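Putative DNA protection protein (Streptomyces coelicolor, PDB 4CYB) probably oxidises and stores iron as a Dps-family member of the ferritin group, assembling into a shell of twelve copies that binds ferric iron. Local coordinates at residues J[30-35]-J[85-90]; J[73-78]-J[148-153]. All blocks are in the same frame, centred on the assembly; numbering follows the deposited sequence.

Overall arrangement
Contact 2 lies between two helices of the four-helix bundle, while contact 1 packs a connecting loop against the bundle's flank; their centres are about 12 Å apart and their segments alternate along the chain. Contact 1 is fully buried and purely apolar across its interface: helix 18-48 meets the loop that leaves helix 54-81. Contact 2 joins helices 54-81 and 140-164; its valine pair is buried, while its threonine-glutamate side is partly exposed, with a water between the two residues and a ferric ion bound beside helix 54-81. The two meet directly, L32 CD1 lying 4.0 Å from V75 CG1 and A86 CB 3.8 Å from A76 CB. Both also reach the second subunit.

Contact 1: J[30-35]-J[85-90]; sequences KVLADT and VAVGDP
L32 lays its branched end against V87 and A86, with V87 CG1 3.9 Å from L32 CG and A86 CB 4.1 Å from L32 CD2. The L32 and V87 side chains run past each other in opposite directions, so the overlap is alongside rather than end-on. CG of L32 stands anti to the backbone N (chi1 -166°), which carries the isobutyl group out from helix 18-48 toward the loop. On the other side, chi1 of V87 is 60°, placing CG1 between its own backbone N and carbonyl carbon; it is this methyl that faces the helix. CG1 also comes within 4.3 Å of A33 N, and A33 and V87 are the pair with the nearest CA atoms, 7.0 Å apart.

The buried surface is modest, 131 Å², and apolar; polar ties to the loop come from N29 and R36 of the same helix, and Q80 of helix 54-81 takes A86 N. N29 pairs with both V85 O and V87 N, and R36 with G88 O. Within helix 18-48, K30 NZ reaches the syn lone pair of D34 OD2 at 2.7 Å, a salt bridge where K30 NZ also pairs with E126 and T98 OG1.

At the far end of the loop D89 occupies the N-cap position of helix 90-96, its carboxylate capping a backbone N of that helix. The arrangement is that of a Dps subunit: a ferritin-like bundle helix packed against the long connection between its second and third long helices, in which the short helix 90-96 is set.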
# COMPACT_ATOMS: atom_id res chain seq x y z
N LYS J 30 33.53 13.93 -12.31
CA LYS J 30 34.52 13.11 -11.61
C LYS J 30 33.86 12.32 -10.48
O LYS J 30 34.12 11.11 -10.32
CB LYS J 30 35.69 14.00 -11.07
CG LYS J 30 36.76 13.21 -10.29
CD LYS J 30 37.28 12.00 -11.08
CE LYS J 30 38.59 11.50 -10.46
NZ LYS J 30 38.50 11.25 -9.01
N VAL J 31 33.02 12.99 -9.72
CA VAL J 31 32.27 12.31 -8.65
C VAL J 31 31.44 11.18 -9.27
O VAL J 31 31.35 10.09 -8.71
CB VAL J 31 31.36 13.29 -7.89
CG1 VAL J 31 30.42 12.54 -6.93
CG2 VAL J 31 32.25 14.27 -7.08
N LEU J 32 30.81 11.48 -10.39
CA LEU J 32 29.93 10.48 -11.09
C LEU J 32 30.74 9.27 -11.53
O LEU J 32 30.33 8.12 -11.29
CB LEU J 32 29.28 11.18 -12.28
CG LEU J 32 28.11 10.55 -13.00
CD1 LEU J 32 27.08 10.08 -11.97
CD2 LEU J 32 27.57 11.61 -13.95
N ALA J 33 31.92 9.50 -12.15
CA ALA J 33 32.81 8.39 -12.56
C ALA J 33 33.22 7.55 -11.36
O ALA J 33 33.15 6.32 -11.41
CB ALA J 33 34.05 8.93 -13.33
N ASP J 34 33.65 8.17 -10.25
CA ASP J 34 34.01 7.40 -9.07
C ASP J 34 32.82 6.63 -8.45
O ASP J 34 32.96 5.47 -8.00
CB ASP J 34 34.65 8.29 -8.01
CG ASP J 34 35.99 8.96 -8.50
OD1 ASP J 34 36.71 8.38 -9.35
OD2 ASP J 34 36.29 10.10 -8.03
N THR J 35 31.67 7.26 -8.47
CA THR J 35 30.47 6.67 -7.90
C THR J 35 29.99 5.52 -8.80
O THR J 35 29.50 4.50 -8.29
CB THR J 35 29.35 7.71 -7.78
OG1 THR J 35 29.75 8.75 -6.87
CG2 THR J 35 28.06 7.04 -7.20
N VAL J 85 27.24 17.48 -20.24
CA VAL J 85 27.11 16.09 -20.70
C VAL J 85 27.59 15.14 -19.63
O VAL J 85 28.82 15.11 -19.27
CB VAL J 85 27.85 15.87 -22.06
CG1 VAL J 85 27.55 14.44 -22.62
CG2 VAL J 85 27.42 16.97 -23.05
N ALA J 86 26.65 14.35 -19.08
CA ALA J 86 27.02 13.35 -18.03
C ALA J 86 27.84 12.21 -18.65
O ALA J 86 27.57 11.75 -19.79
CB ALA J 86 25.74 12.80 -17.38
N VAL J 87 28.83 11.72 -17.90
CA VAL J 87 29.61 10.58 -18.40
C VAL J 87 28.72 9.33 -18.63
O VAL J 87 27.88 8.99 -17.77
CB VAL J 87 30.79 10.25 -17.49
CG1 VAL J 87 30.35 9.91 -16.08
CG2 VAL J 87 31.62 9.13 -18.09
N GLY J 88 28.84 8.71 -19.80
CA GLY J 88 27.87 7.66 -20.21
C GLY J 88 28.41 6.24 -20.13
O GLY J 88 28.24 5.56 -19.15
N ASP J 89 29.03 5.77 -21.20
CA ASP J 89 29.53 4.40 -21.29
C ASP J 89 30.62 4.14 -20.25
O ASP J 89 31.45 5.04 -19.99
CB ASP J 89 30.05 4.15 -22.71
CG ASP J 89 30.42 2.71 -22.97
OD1 ASP J 89 31.56 2.33 -22.61
OD2 ASP J 89 29.60 1.94 -23.55
N PRO J 90 30.60 2.93 -19.63
CA PRO J 90 31.64 2.64 -18.61
C PRO J 90 33.11 2.73 -19.13
O PRO J 90 34.05 2.90 -18.32
CB PRO J 90 31.34 1.20 -18.18
CG PRO J 90 30.55 0.61 -19.31
CD PRO J 90 29.75 1.74 -19.91

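Contact 2: J[73-78]-J[148-153]; sequences DTVAER and SEVLRT. With FE (Fe (III) ion), chain B.
Apolar packing across the pair rests on V75 and V150, whose CG2 methyls meet at 4.0 Å while the side chains cross at about a right angle. In both valines CG2 is anti to the carbonyl carbon and CG1 anti to the backbone N (chi1 173° in V75); with this shared rotamer it is CG2 on each helix that meets the other. The backbones stay well apart, V75 CA to V150 CA being 8.7 Å, and the surface buried between the segments is 102 Å². T74 adds a van der Waals contact, its methyl CG2 lying 3.8 Å from E149 OE1.

The polar link is a water, which lies 2.7 Å from T74 OG1 and donates to E149 OE1 at 2.5 Å. T74 OG1 also pairs with E70 O in its own helix. The other carboxylate oxygen, E149 OE2, forms a salt bridge with R152 of the fourth subunit, so the carboxylate has a partner at each oxygen. Further back, E149 O accepts from both T153 N and T153 OG1, which approach from opposite faces of its plane.

Metal binding occupies another flank of helix 54-81. D73 binds the ferric ion through both carboxylate oxygens, OD2 at 2.5 Å and OD1 at 2.6 Å, and E77, one helical turn on, through OE2 alone at 2.3 Å. Three waters and H46 of the second subunit complete the set: an intersubunit site, as in other Dps proteins. D73 OD1 is also paired with K43 and W47 of that subunit.

Among the neighbouring helices, L32 of helix 18-48 packs on V75, and V31 of that helix together with C127 of helix 109-136 packs on V150, so the valine pair faces the bundle interior.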
# COMPACT_ATOMS: atom_id res chain seq x y z
N ASP J 73 22.12 8.71 -10.65
CA ASP J 73 21.06 9.35 -11.43
C ASP J 73 20.89 10.82 -11.07
O ASP J 73 20.75 11.67 -11.97
CB ASP J 73 19.75 8.58 -11.27
CG ASP J 73 18.64 9.14 -12.13
OD1 ASP J 73 18.62 8.87 -13.36
OD2 ASP J 73 17.75 9.84 -11.58
N THR J 74 20.96 11.14 -9.79
CA THR J 74 20.71 12.50 -9.34
C THR J 74 21.89 13.41 -9.81
O THR J 74 21.70 14.55 -10.27
CB THR J 74 20.57 12.57 -7.82
OG1 THR J 74 19.43 11.78 -7.38
CG2 THR J 74 20.38 14.10 -7.35
N VAL J 75 23.10 12.90 -9.69
CA VAL J 75 24.28 13.68 -10.15
C VAL J 75 24.33 13.85 -11.66
O VAL J 75 24.61 14.95 -12.13
CB VAL J 75 25.59 13.01 -9.61
CG1 VAL J 75 26.88 13.64 -10.17
CG2 VAL J 75 25.60 13.12 -8.11
N ALA J 76 24.02 12.79 -12.43
CA ALA J 76 23.97 12.90 -13.87
C ALA J 76 22.92 13.91 -14.28
O ALA J 76 23.17 14.72 -15.16
CB ALA J 76 23.65 11.57 -14.50
N GLU J 77 21.72 13.83 -13.69
CA GLU J 77 20.69 14.81 -14.01
C GLU J 77 21.12 16.26 -13.65
O GLU J 77 20.76 17.18 -14.37
CB GLU J 77 19.36 14.44 -13.31
CG GLU J 77 18.71 13.28 -14.14
CD GLU J 77 17.31 12.88 -13.63
OE1 GLU J 77 16.71 13.64 -12.81
OE2 GLU J 77 16.79 11.85 -14.13
N ARG J 78 21.91 16.40 -12.59
CA ARG J 78 22.44 17.75 -12.28
C ARG J 78 23.38 18.27 -13.39
O ARG J 78 23.29 19.45 -13.80
CB ARG J 78 23.20 17.69 -10.96
CG ARG J 78 23.77 19.05 -10.54
CD ARG J 78 22.66 19.93 -10.01
NE ARG J 78 23.05 21.33 -9.73
CZ ARG J 78 22.15 22.29 -9.51
NH1 ARG J 78 20.83 21.97 -9.50
NH2 ARG J 78 22.55 23.56 -9.31
N SER J 148 24.49 17.32 0.88
CA SER J 148 23.38 16.71 1.62
C SER J 148 23.16 15.29 1.13
O SER J 148 22.65 14.43 1.87
CB SER J 148 22.06 17.51 1.46
OG SER J 148 21.69 17.41 0.10
N GLU J 149 23.54 15.04 -0.10
CA GLU J 149 23.37 13.69 -0.67
C GLU J 149 24.65 12.87 -0.79
O GLU J 149 24.74 11.81 -0.16
CB GLU J 149 22.63 13.79 -2.00
CG GLU J 149 21.31 14.52 -1.73
CD GLU J 149 20.38 14.57 -2.90
OE1 GLU J 149 20.21 13.54 -3.57
OE2 GLU J 149 19.80 15.66 -3.13
N VAL J 150 25.61 13.33 -1.62
CA VAL J 150 26.80 12.55 -1.90
C VAL J 150 27.59 12.34 -0.63
O VAL J 150 27.90 11.22 -0.24
CB VAL J 150 27.67 13.13 -3.02
CG1 VAL J 150 28.85 12.17 -3.29
CG2 VAL J 150 26.84 13.28 -4.30
N LEU J 151 27.94 13.45 0.02
CA LEU J 151 28.77 13.37 1.22
C LEU J 151 28.11 12.61 2.34
O LEU J 151 28.68 11.64 2.86
CB LEU J 151 29.14 14.78 1.69
CG LEU J 151 30.26 14.85 2.73
CD1 LEU J 151 31.62 14.75 2.04
CD2 LEU J 151 30.17 16.19 3.45
N ARG J 152 26.91 13.02 2.72
CA ARG J 152 26.27 12.36 3.81
C ARG J 152 26.00 10.87 3.58
O ARG J 152 26.13 10.05 4.51
CB ARG J 152 25.00 13.09 4.19
CG ARG J 152 25.37 14.38 4.98
CD ARG J 152 24.15 15.06 5.52
NE ARG J 152 23.40 14.22 6.48
CZ ARG J 152 22.15 14.50 6.85
NH1 ARG J 152 21.54 15.57 6.37
NH2 ARG J 152 21.50 13.69 7.71
N THR J 153 25.60 10.52 2.36
CA THR J 153 25.41 9.08 2.09
C THR J 153 26.69 8.28 2.16
O THR J 153 26.70 7.20 2.74
CB THR J 153 24.81 8.81 0.69
OG1 THR J 153 23.54 9.43 0.65
CG2 THR J 153 24.65 7.32 0.45
FE FE B . 16.19 9.77 -13.49
O HOH W 1 20.05 11.34 -4.81
O HOH W 2 15.90 7.49 -12.91
O HOH W 3 13.91 9.85 -13.95
O HOH W 4 15.04 10.51 -11.54